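Local coordinates for secreted effector protein SifA (Salmonella typhimurium, PDB 3CXB), which is secreted into host cells, where it interacts with PLEKHM2 and is required for endosomal tubulation and the formation of Salmonella-induced filaments, at residues A224-E228 / S229-N233; P257-K260 / M261-V265; S212-E215 / K216-I220; R150-E154 / I155-P159. All coordinates share one frame; numbering follows the deposited sequence.

Interaction 1: A224-E228 / S229-N233; sequences ANISE and STQQN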
loop_
_atom_site.group_PDB
_atom_site.type_symbol
_atom_site.label_atom_id
_atom_site.label_comp_id
_atom_site.label_asym_id
_atom_site.label_seq_id
_atom_site.Cartn_x
_atom_site.Cartn_y
_atom_site.Cartn_z
ATOM N N ALA A 224 13.056 -20.123 -23.121
ATOM C CA ALA A 224 14.400 -19.596 -22.940
ATOM C C ALA A 224 15.036 -20.431 -21.829
ATOM O O ALA A 224 14.410 -20.697 -20.805
ATOM C CB ALA A 224 14.339 -18.140 -22.539
ATOM N N ASN A 225 16.267 -20.868 -22.028
ATOM C CA ASN A 225 16.890 -21.671 -21.005
ATOM C C ASN A 225 17.599 -20.769 -20.014
ATOM O O ASN A 225 18.770 -20.427 -20.201
ATOM C CB ASN A 225 17.878 -22.659 -21.625
ATOM C CG ASN A 225 18.023 -23.920 -20.806
ATOM O OD1 ASN A 225 18.721 -24.853 -21.204
ATOM N ND2 ASN A 225 17.358 -23.959 -19.652
ATOM N N ILE A 226 16.875 -20.366 -18.973
ATOM C CA ILE A 226 17.429 -19.510 -17.927
ATOM C C ILE A 226 17.962 -20.409 -16.815
ATOM O O ILE A 226 17.198 -20.964 -16.006
ATOM C CB ILE A 226 16.363 -18.559 -17.362
ATOM C CG1 ILE A 226 15.912 -17.591 -18.454
ATOM C CG2 ILE A 226 16.921 -17.784 -16.185
ATOM C CD1 ILE A 226 14.931 -16.541 -17.981
ATOM N N SER A 227 19.286 -20.543 -16.802
ATOM C CA SER A 227 19.996 -21.384 -15.844
ATOM C C SER A 227 19.527 -21.139 -14.435
ATOM O O SER A 227 19.109 -20.039 -14.104
ATOM C CB SER A 227 21.506 -21.123 -15.915
ATOM O OG SER A 227 21.803 -19.777 -15.612
ATOM N N GLU A 228 19.590 -22.177 -13.612
ATOM C CA GLU A 228 19.199 -22.079 -12.213
ATOM C C GLU A 228 20.206 -21.176 -11.482
ATOM O O GLU A 228 19.957 -20.702 -10.372
ATOM C CB GLU A 228 19.186 -23.471 -11.605
ATOM C CG GLU A 228 18.779 -23.516 -10.168
ATOM C CD GLU A 228 18.101 -24.821 -9.821
ATOM O OE1 GLU A 228 18.603 -25.892 -10.243
ATOM O OE2 GLU A 228 17.067 -24.771 -9.124
ATOM N N SER A 229 21.341 -20.946 -12.135
ATOM C CA SER A 229 22.402 -20.104 -11.607
ATOM C C SER A 229 21.877 -18.671 -11.607
ATOM O O SER A 229 21.728 -18.046 -10.540
ATOM C CB SER A 229 23.637 -20.215 -12.509
ATOM O OG SER A 229 24.753 -19.510 -11.997
ATOM N N THR A 230 21.591 -18.169 -12.814
ATOM C CA THR A 230 21.063 -16.821 -13.004
ATOM C C THR A 230 19.876 -16.649 -12.072
ATOM O O THR A 230 19.687 -15.591 -11.467
ATOM C CB THR A 230 20.539 -16.580 -14.431
ATOM O OG1 THR A 230 21.462 -17.109 -15.391
ATOM C CG2 THR A 230 20.363 -15.076 -14.672
ATOM N N GLN A 231 19.080 -17.696 -11.938
ATOM C CA GLN A 231 17.930 -17.607 -11.071
ATOM C C GLN A 231 18.354 -17.246 -9.670
ATOM O O GLN A 231 17.689 -16.451 -9.007
ATOM C CB GLN A 231 17.151 -18.918 -11.066
ATOM C CG GLN A 231 16.407 -19.147 -12.371
ATOM C CD GLN A 231 15.680 -20.462 -12.406
ATOM O OE1 GLN A 231 14.874 -20.761 -11.520
ATOM N NE2 GLN A 231 15.952 -21.260 -13.439
ATOM N N GLN A 232 19.469 -17.812 -9.216
ATOM C CA GLN A 232 19.930 -17.514 -7.867
ATOM C C GLN A 232 20.639 -16.166 -7.828
ATOM O O GLN A 232 20.551 -15.434 -6.839
ATOM C CB GLN A 232 20.849 -18.619 -7.343
ATOM C CG GLN A 232 21.042 -18.560 -5.828
ATOM C CD GLN A 232 19.733 -18.722 -5.063
ATOM O OE1 GLN A 232 18.700 -18.177 -5.455
ATOM N NE2 GLN A 232 19.775 -19.465 -3.962
ATOM N N ASN A 233 21.333 -15.836 -8.909
ATOM C CA ASN A 233 22.020 -14.564 -8.969
ATOM C C ASN A 233 20.991 -13.439 -8.864
ATOM O O ASN A 233 21.189 -12.478 -8.125
ATOM C CB ASN A 233 22.828 -14.460 -10.266
ATOM C CG ASN A 233 24.195 -15.148 -10.167
ATOM O OD1 ASN A 233 24.315 -16.266 -9.651
ATOM N ND2 ASN A 233 25.230 -14.475 -10.667
HETATM O O HOH W 1 15.018 -22.373 -8.834
#

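Interaction 2: P257-K260 / M261-V265; sequences PIEK and MVKEV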
loop_
_atom_site.group_PDB
_atom_site.type_symbol
_atom_site.label_atom_id
_atom_site.label_comp_id
_atom_site.label_asym_id
_atom_site.label_seq_id
_atom_site.Cartn_x
_atom_site.Cartn_y
_atom_site.Cartn_z
ATOM N N PRO A 257 3.087 -14.449 10.750
ATOM C CA PRO A 257 3.193 -13.540 9.610
ATOM C C PRO A 257 1.862 -12.927 9.177
ATOM O O PRO A 257 0.792 -13.374 9.600
ATOM C CB PRO A 257 3.819 -14.420 8.531
ATOM C CG PRO A 257 3.311 -15.758 8.862
ATOM C CD PRO A 257 3.466 -15.813 10.353
ATOM N N ILE A 258 1.944 -11.890 8.341
ATOM C CA ILE A 258 0.759 -11.207 7.837
ATOM C C ILE A 258 -0.192 -12.146 7.085
ATOM O O ILE A 258 -1.405 -12.034 7.230
ATOM C CB ILE A 258 1.140 -10.022 6.921
ATOM C CG1 ILE A 258 1.949 -9.001 7.717
ATOM C CG2 ILE A 258 -0.109 -9.375 6.358
ATOM C CD1 ILE A 258 2.267 -7.750 6.963
ATOM N N GLU A 259 0.339 -13.072 6.296
ATOM C CA GLU A 259 -0.535 -13.985 5.573
ATOM C C GLU A 259 -1.361 -14.816 6.535
ATOM O O GLU A 259 -2.588 -14.831 6.460
ATOM C CB GLU A 259 0.273 -14.912 4.674
ATOM C CG GLU A 259 0.996 -14.191 3.558
ATOM C CD GLU A 259 1.654 -15.146 2.584
ATOM O OE1 GLU A 259 2.328 -14.662 1.643
ATOM O OE2 GLU A 259 1.492 -16.378 2.766
ATOM N N LYS A 260 -0.679 -15.509 7.441
ATOM C CA LYS A 260 -1.358 -16.348 8.419
ATOM C C LYS A 260 -2.262 -15.426 9.236
ATOM O O LYS A 260 -3.370 -15.789 9.637
ATOM C CB LYS A 260 -0.319 -17.039 9.310
ATOM C CG LYS A 260 -0.826 -18.253 10.086
ATOM C CD LYS A 260 -1.683 -17.855 11.275
ATOM C CE LYS A 260 -2.060 -19.064 12.108
ATOM N NZ LYS A 260 -2.845 -18.664 13.301
ATOM N N MET A 261 -1.771 -14.215 9.448
ATOM C CA MET A 261 -2.491 -13.208 10.193
ATOM C C MET A 261 -3.851 -12.937 9.563
ATOM O O MET A 261 -4.869 -12.905 10.252
ATOM C CB MET A 261 -1.667 -11.927 10.210
ATOM C CG MET A 261 -1.437 -11.360 11.579
ATOM S SD MET A 261 -0.091 -10.175 11.578
ATOM C CE MET A 261 -1.034 -8.618 11.604
ATOM N N VAL A 262 -3.859 -12.736 8.245
ATOM C CA VAL A 262 -5.092 -12.448 7.517
ATOM C C VAL A 262 -5.939 -13.685 7.251
ATOM O O VAL A 262 -7.169 -13.620 7.291
ATOM C CB VAL A 262 -4.797 -11.744 6.168
ATOM C CG1 VAL A 262 -3.814 -12.560 5.352
ATOM C CG2 VAL A 262 -6.089 -11.559 5.387
ATOM N N LYS A 263 -5.285 -14.807 6.970
ATOM C CA LYS A 263 -6.000 -16.055 6.718
ATOM C C LYS A 263 -6.923 -16.319 7.910
ATOM O O LYS A 263 -8.025 -16.853 7.755
ATOM C CB LYS A 263 -5.003 -17.206 6.555
ATOM C CG LYS A 263 -4.038 -17.027 5.398
ATOM C CD LYS A 263 -2.976 -18.111 5.375
ATOM C CE LYS A 263 -2.040 -17.963 4.176
ATOM N NZ LYS A 263 -1.034 -19.071 4.082
ATOM N N GLU A 264 -6.459 -15.918 9.092
ATOM C CA GLU A 264 -7.191 -16.076 10.345
ATOM C C GLU A 264 -8.445 -15.228 10.393
ATOM O O GLU A 264 -9.557 -15.745 10.387
ATOM C CB GLU A 264 -6.296 -15.681 11.520
ATOM C CG GLU A 264 -5.242 -16.703 11.880
ATOM C CD GLU A 264 -5.761 -17.742 12.849
ATOM O OE1 GLU A 264 -6.251 -17.347 13.930
ATOM O OE2 GLU A 264 -5.677 -18.948 12.532
ATOM N N VAL A 265 -8.244 -13.917 10.454
ATOM C CA VAL A 265 -9.331 -12.952 10.523
ATOM C C VAL A 265 -10.403 -13.144 9.462
ATOM O O VAL A 265 -11.497 -12.602 9.585
ATOM C CB VAL A 265 -8.801 -11.521 10.400
ATOM C CG1 VAL A 265 -7.858 -11.212 11.545
ATOM C CG2 VAL A 265 -8.079 -11.365 9.085
#

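Interaction 3: S212-E215 / K216-I220; sequences SGIE and KTTRI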
loop_
_atom_site.group_PDB
_atom_site.type_symbol
_atom_site.label_atom_id
_atom_site.label_comp_id
_atom_site.label_asym_id
_atom_site.label_seq_id
_atom_site.Cartn_x
_atom_site.Cartn_y
_atom_site.Cartn_z
ATOM N N SER A 212 8.911 -15.528 -5.920
ATOM C CA SER A 212 7.770 -15.748 -6.801
ATOM C C SER A 212 8.105 -15.112 -8.147
ATOM O O SER A 212 8.050 -15.774 -9.187
ATOM C CB SER A 212 6.518 -15.117 -6.212
ATOM O OG SER A 212 6.385 -15.498 -4.859
ATOM N N GLY A 213 8.474 -13.834 -8.125
ATOM C CA GLY A 213 8.824 -13.170 -9.365
ATOM C C GLY A 213 9.806 -13.974 -10.209
ATOM O O GLY A 213 9.665 -14.070 -11.428
ATOM N N ILE A 214 10.805 -14.566 -9.563
ATOM C CA ILE A 214 11.802 -15.339 -10.284
ATOM C C ILE A 214 11.155 -16.540 -10.942
ATOM O O ILE A 214 11.176 -16.679 -12.163
ATOM C CB ILE A 214 12.929 -15.845 -9.344
ATOM C CG1 ILE A 214 13.582 -14.662 -8.630
ATOM C CG2 ILE A 214 13.996 -16.600 -10.151
ATOM C CD1 ILE A 214 14.179 -13.644 -9.585
ATOM N N GLU A 215 10.575 -17.406 -10.123
ATOM C CA GLU A 215 9.931 -18.617 -10.610
ATOM C C GLU A 215 8.860 -18.315 -11.662
ATOM O O GLU A 215 8.648 -19.096 -12.588
ATOM C CB GLU A 215 9.312 -19.373 -9.437
ATOM C CG GLU A 215 10.298 -19.730 -8.339
ATOM C CD GLU A 215 9.621 -20.361 -7.137
ATOM O OE1 GLU A 215 8.675 -19.742 -6.587
ATOM O OE2 GLU A 215 10.037 -21.474 -6.741
ATOM N N LYS A 216 8.193 -17.174 -11.513
ATOM C CA LYS A 216 7.149 -16.765 -12.438
ATOM C C LYS A 216 7.689 -16.460 -13.837
ATOM O O LYS A 216 7.258 -17.055 -14.824
ATOM C CB LYS A 216 6.424 -15.534 -11.883
ATOM C CG LYS A 216 5.293 -15.013 -12.765
ATOM C CD LYS A 216 4.589 -13.813 -12.142
ATOM C CE LYS A 216 3.434 -13.316 -13.016
ATOM N NZ LYS A 216 2.777 -12.096 -12.448
ATOM N N THR A 217 8.625 -15.521 -13.915
ATOM C CA THR A 217 9.218 -15.135 -15.183
ATOM C C THR A 217 9.896 -16.334 -15.857
ATOM O O THR A 217 9.947 -16.419 -17.086
ATOM C CB THR A 217 10.255 -14.005 -14.974
ATOM O OG1 THR A 217 9.625 -12.893 -14.338
ATOM C CG2 THR A 217 10.832 -13.538 -16.307
ATOM N N THR A 218 10.420 -17.255 -15.048
ATOM C CA THR A 218 11.103 -18.440 -15.570
ATOM C C THR A 218 10.129 -19.365 -16.307
ATOM O O THR A 218 10.459 -19.937 -17.349
ATOM C CB THR A 218 11.826 -19.197 -14.417
ATOM O OG1 THR A 218 12.862 -18.359 -13.896
ATOM C CG2 THR A 218 12.482 -20.480 -14.907
ATOM N N ARG A 219 8.928 -19.496 -15.760
ATOM C CA ARG A 219 7.893 -20.317 -16.365
ATOM C C ARG A 219 7.484 -19.775 -17.741
ATOM O O ARG A 219 7.626 -20.464 -18.756
ATOM C CB ARG A 219 6.672 -20.374 -15.440
ATOM C CG ARG A 219 6.855 -21.294 -14.239
ATOM C CD ARG A 219 6.995 -22.744 -14.699
ATOM N NE ARG A 219 7.339 -23.671 -13.623
ATOM C CZ ARG A 219 8.498 -23.671 -12.973
ATOM N NH1 ARG A 219 8.716 -24.558 -12.011
ATOM N NH2 ARG A 219 9.438 -22.786 -13.281
ATOM N N ILE A 220 6.996 -18.535 -17.778
ATOM C CA ILE A 220 6.558 -17.930 -19.032
ATOM C C ILE A 220 7.677 -17.891 -20.057
ATOM O O ILE A 220 7.438 -18.020 -21.259
ATOM C CB ILE A 220 6.012 -16.489 -18.836
ATOM C CG1 ILE A 220 7.153 -15.517 -18.562
ATOM C CG2 ILE A 220 5.010 -16.468 -17.694
ATOM C CD1 ILE A 220 6.695 -14.086 -18.438
#

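Interaction 4: R150-E154 / I155-P159; sequences RRYSE and IVDYP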
loop_
_atom_site.group_PDB
_atom_site.type_symbol
_atom_site.label_atom_id
_atom_site.label_comp_id
_atom_site.label_asym_id
_atom_site.label_seq_id
_atom_site.Cartn_x
_atom_site.Cartn_y
_atom_site.Cartn_z
ATOM N N ARG A 150 -11.028 0.968 3.819
ATOM C CA ARG A 150 -9.999 1.150 4.828
ATOM C C ARG A 150 -10.179 2.383 5.700
ATOM O O ARG A 150 -10.781 3.362 5.281
ATOM C CB ARG A 150 -8.639 1.196 4.142
ATOM C CG ARG A 150 -8.463 2.397 3.215
ATOM C CD ARG A 150 -7.299 2.208 2.240
ATOM N NE ARG A 150 -7.725 1.677 0.945
ATOM C CZ ARG A 150 -7.100 0.696 0.301
ATOM N NH1 ARG A 150 -7.548 0.278 -0.876
ATOM N NH2 ARG A 150 -6.033 0.121 0.844
ATOM N N ARG A 151 -9.648 2.316 6.920
ATOM C CA ARG A 151 -9.734 3.419 7.881
ATOM C C ARG A 151 -8.354 3.628 8.516
ATOM O O ARG A 151 -7.578 2.687 8.646
ATOM C CB ARG A 151 -10.789 3.108 8.947
ATOM C CG ARG A 151 -10.476 1.886 9.804
ATOM C CD ARG A 151 -11.575 1.609 10.843
ATOM N NE ARG A 151 -12.793 1.057 10.245
ATOM C CZ ARG A 151 -13.952 1.701 10.147
ATOM N NH1 ARG A 151 -14.993 1.104 9.589
ATOM N NH2 ARG A 151 -14.074 2.942 10.611
ATOM N N TYR A 152 -8.050 4.866 8.885
ATOM C CA TYR A 152 -6.759 5.214 9.466
ATOM C C TYR A 152 -6.338 4.365 10.656
ATOM O O TYR A 152 -7.129 4.129 11.564
ATOM C CB TYR A 152 -6.781 6.674 9.889
ATOM C CG TYR A 152 -5.514 7.141 10.551
ATOM C CD1 TYR A 152 -4.380 7.436 9.799
ATOM C CD2 TYR A 152 -5.448 7.296 11.929
ATOM C CE1 TYR A 152 -3.211 7.880 10.394
ATOM C CE2 TYR A 152 -4.280 7.734 12.539
ATOM C CZ TYR A 152 -3.163 8.029 11.763
ATOM O OH TYR A 152 -2.013 8.485 12.365
ATOM N N SER A 153 -5.089 3.917 10.655
ATOM C CA SER A 153 -4.556 3.117 11.753
ATOM C C SER A 153 -3.291 3.805 12.249
ATOM O O SER A 153 -2.269 3.782 11.566
ATOM C CB SER A 153 -4.219 1.718 11.263
ATOM O OG SER A 153 -3.624 0.951 12.287
ATOM N N GLU A 154 -3.348 4.406 13.433
ATOM C CA GLU A 154 -2.189 5.129 13.955
ATOM C C GLU A 154 -1.026 4.254 14.381
ATOM O O GLU A 154 0.062 4.756 14.637
ATOM C CB GLU A 154 -2.591 6.043 15.112
ATOM C CG GLU A 154 -2.588 5.397 16.483
ATOM C CD GLU A 154 -2.813 6.417 17.588
ATOM O OE1 GLU A 154 -3.963 6.902 17.728
ATOM O OE2 GLU A 154 -1.836 6.742 18.303
ATOM N N ILE A 155 -1.249 2.950 14.465
ATOM C CA ILE A 155 -0.168 2.042 14.829
ATOM C C ILE A 155 0.832 1.992 13.686
ATOM O O ILE A 155 2.014 1.778 13.900
ATOM C CB ILE A 155 -0.695 0.617 15.125
ATOM C CG1 ILE A 155 -1.355 0.615 16.497
ATOM C CG2 ILE A 155 0.439 -0.400 15.115
ATOM C CD1 ILE A 155 -0.453 1.191 17.588
ATOM N N VAL A 156 0.339 2.188 12.470
ATOM C CA VAL A 156 1.173 2.207 11.278
ATOM C C VAL A 156 1.221 3.636 10.717
ATOM O O VAL A 156 2.003 3.931 9.806
ATOM C CB VAL A 156 0.599 1.297 10.202
ATOM C CG1 VAL A 156 0.806 -0.140 10.570
ATOM C CG2 VAL A 156 -0.877 1.589 10.036
ATOM N N ASP A 157 0.396 4.514 11.295
ATOM C CA ASP A 157 0.260 5.911 10.870
ATOM C C ASP A 157 0.001 5.930 9.368
ATOM O O ASP A 157 0.718 6.552 8.586
ATOM C CB ASP A 157 1.503 6.707 11.205
ATOM C CG ASP A 157 1.359 8.155 10.850
ATOM O OD1 ASP A 157 0.226 8.593 10.554
ATOM O OD2 ASP A 157 2.378 8.864 10.871
ATOM N N TYR A 158 -1.057 5.236 8.981
ATOM C CA TYR A 158 -1.422 5.121 7.590
ATOM C C TYR A 158 -2.743 4.381 7.557
ATOM O O TYR A 158 -3.057 3.641 8.491
ATOM C CB TYR A 158 -0.391 4.265 6.874
ATOM C CG TYR A 158 -0.344 4.482 5.386
ATOM C CD1 TYR A 158 0.360 5.560 4.846
ATOM C CD2 TYR A 158 -0.960 3.591 4.513
ATOM C CE1 TYR A 158 0.460 5.743 3.473
ATOM C CE2 TYR A 158 -0.866 3.759 3.133
ATOM C CZ TYR A 158 -0.150 4.841 2.616
ATOM O OH TYR A 158 -0.017 5.014 1.249
ATOM N N PRO A 159 -3.548 4.564 6.499
ATOM C CA PRO A 159 -4.804 3.813 6.510
ATOM C C PRO A 159 -4.512 2.360 6.161
ATOM O O PRO A 159 -3.610 2.069 5.371
ATOM C CB PRO A 159 -5.643 4.530 5.458
ATOM C CG PRO A 159 -4.633 5.108 4.545
ATOM C CD PRO A 159 -3.560 5.599 5.456
HETATM O O HOH W 2 2.627 4.300 14.937
#

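Interaction 1: A224-E228 / S229-N233
An N-cap opens helix 228-241 here: Ser227, the residue right before the helix, turns its hydroxyl back over the first turn toward Thr230. With chi1 at 60°, Ser227 OG sits between its own backbone N and carbonyl carbon, and from there it accepts an almost straight bond from Thr230 N (3.2 Å, N-H...O angle 169°). The hydroxyl of the same threonine adds a second grip, Thr230 OG1 donating to Ser227 OG at 2.7 Å, so the cap oxygen takes two bonds from one residue. Gln231, the next residue, holds the backbone of the loop. Gln231 N binds Ser227 O in the regular helical way, while its side chain, extended beyond CG, reaches back along the incoming loop and gives an amide N-H to Ile226 O (Gln231 NE2 to Ile226 O 2.9 Å). That acceptor lies close to the glutamine's amide plane, and a weak bond from the same NE2 to Ser227 O helps to fix the amide's rotation. Ile226 CG2 also packs on Gln231 CG at 4.1 Å, the two side chains crossing at about a right angle. Ile226 also leans on His322 of helix 307-324, and Gln231 on Ile214 and Thr218 of helix 197-220. One water donates to both Gln231 OE1 (3.1 Å) and Glu228 OE2 (3.2 Å).

Interaction 2: P257-K260 / M261-V265
Met261 and Val262 meet the turn Pro257-Ile258 on the packed side of helix 258-267, while two glutamate-lysine pairs, each spanning one turn, occupy its outer side. On the packed side the backbone closes the first turn: Met261 N donates to Pro257 O and Val262 N to Ile258 O, each at 2.7 Å. Pro257 is the N-cap residue, and its carbonyl accepts the first of these bonds. The thioether of Met261 runs back beside this turn, with Met261 SD 3.9 Å from Pro257 O, and the side chain touches Trp197 of helix 197-220 and Tyr184 and Leu185 of helix 180-187. Ile258 and Val262 both touch Ser295 of helix 283-303, and Ile258 also reaches Trp197. Lys260 starts with CG anti to the backbone N (chi1 -162°) and bends at chi2 (-76°), which swings its ammonium along the helix to Glu264, itself bent at chi2 and in touch with Tyr184. Lys260 NZ and Glu264 OE2 form a salt bridge of 2.9 Å, and the aliphatic part follows, Lys260 CD lying 3.8 Å from Glu264 CG. The looser pair is Glu259 and exposed Lys263, both extended and running side by side in the same direction; their salt bridge, Glu259 OE2 to Lys263 NZ, is long at 3.9 Å, and Glu259 CB touches Lys263 CE at the same distance. A nonpolar face with charged residues on the other side makes this an amphipathic alpha-helix, whose pitch sets the i to i+4 spacing of the two pairs, unequal in length.

Interaction 3: S212-E215 / K216-I220
Glu215 and Lys216, the two residues most covered in this part of helix 197-220, reach along it in opposite directions, Glu215 forward to Arg219 and Lys216 back to Ser212. Glu215 O accepts from Arg219 N (3.2 Å), and Arg219 CG, placed beside its own backbone N by chi1 (-76°), approaches the same carbonyl oxygen, Glu215 O, at 3.3 Å. The acid and the guanidinium stay apart, and the arginine is poorly ordered. Lys216 N donates to Ser212 O at 2.7 Å, and Lys216 CB comes within 3.2 Å of Ser212 O; the fully extended side chain then leads away. The two threonines that follow have small hydroxyls that double the helical bonds. Each OG1 lies beside its own backbone N, well placed to reach the carbonyl one turn back. Thr217 N and Thr217 OG1 both donate to Gly213 O, each at 3.1 Å and from opposite faces of the carbonyl plane. Thr218 N binds Ile214 O, and Thr218 OG1 comes in from above that carbonyl's plane, 2.9 Å from Ile214 O. Two side-chain hydroxyls are thus satisfied by the helix's own backbone. Residues 212-220 lie between two helices: Lys216 and Thr217 touch Glu315 of helix 307-324, Thr218 touches its Leu318, and Ile214 packs on Ala234 of helix 228-241.

Interaction 4: R150-E154 / I155-P159
Tyr152 and Asp157 both carry CG anti to the backbone N (chi1 178° and -177°), and this sends the phenol across the turn to the carboxylate. Tyr152 OH donates to Asp157 OD1 at 2.9 Å. The acceptor lies in the plane of the ring at its edge, yet the hydroxyl meets the carboxylate from above, the two planes standing 80° apart. Asp157 OD1 has a second partner in Lys73 of helix 62-75, a salt bridge that would help to hold the acid in place for the tyrosine. Tyr152 CE1 also comes within 3.7 Å of Tyr158 N. The backbone hinges on Ser153: Ser153 N donates to Tyr158 O (3.0 Å), and Ser153 O accepts from Val156 N and Tyr158 N, both at 3.2 Å and from opposite faces of its plane. Ser153 CB meets Val156 CG2 at 3.6 Å, while the serine hydroxyl is hydrogen-bonded to Glu182. Farther along the strands, Arg150 CG rests against Pro159 CB (4.2 Å), and the guanidinium of that arginine goes on to Gln297. At the tip a water donates to Glu154 O and, weakly, to Ile155 O. Asp157, with positive phi and psi, and Tyr158 together face Ser153, which makes this a G1 beta bulge closing the tight turn of the antiparallel hairpin of strands 145-153 and 158-167.

Overall arrangement
Interactions 1 and 3 form one neighbourhood: their centres are 11 Å apart and they touch, Gln231 CD lying 3.8 Å from Thr218 OG1, so that residues 212-220 pack against the start of helix 228-241. Both also lean on helix 307-324. Interaction 2 belongs to the same helical part but touches neither, its nearest atoms about 8 Å from interaction 3 and about 18 Å from interaction 1. Interaction 4, the hairpin turn, lies on the opposite side of the chain's centre from interactions 1 and 3, about 40 Å between centres from interaction 1. Helix 180-187 bridges interactions 2 and 4, since Leu185 touches Met261, Ile155 and Val156.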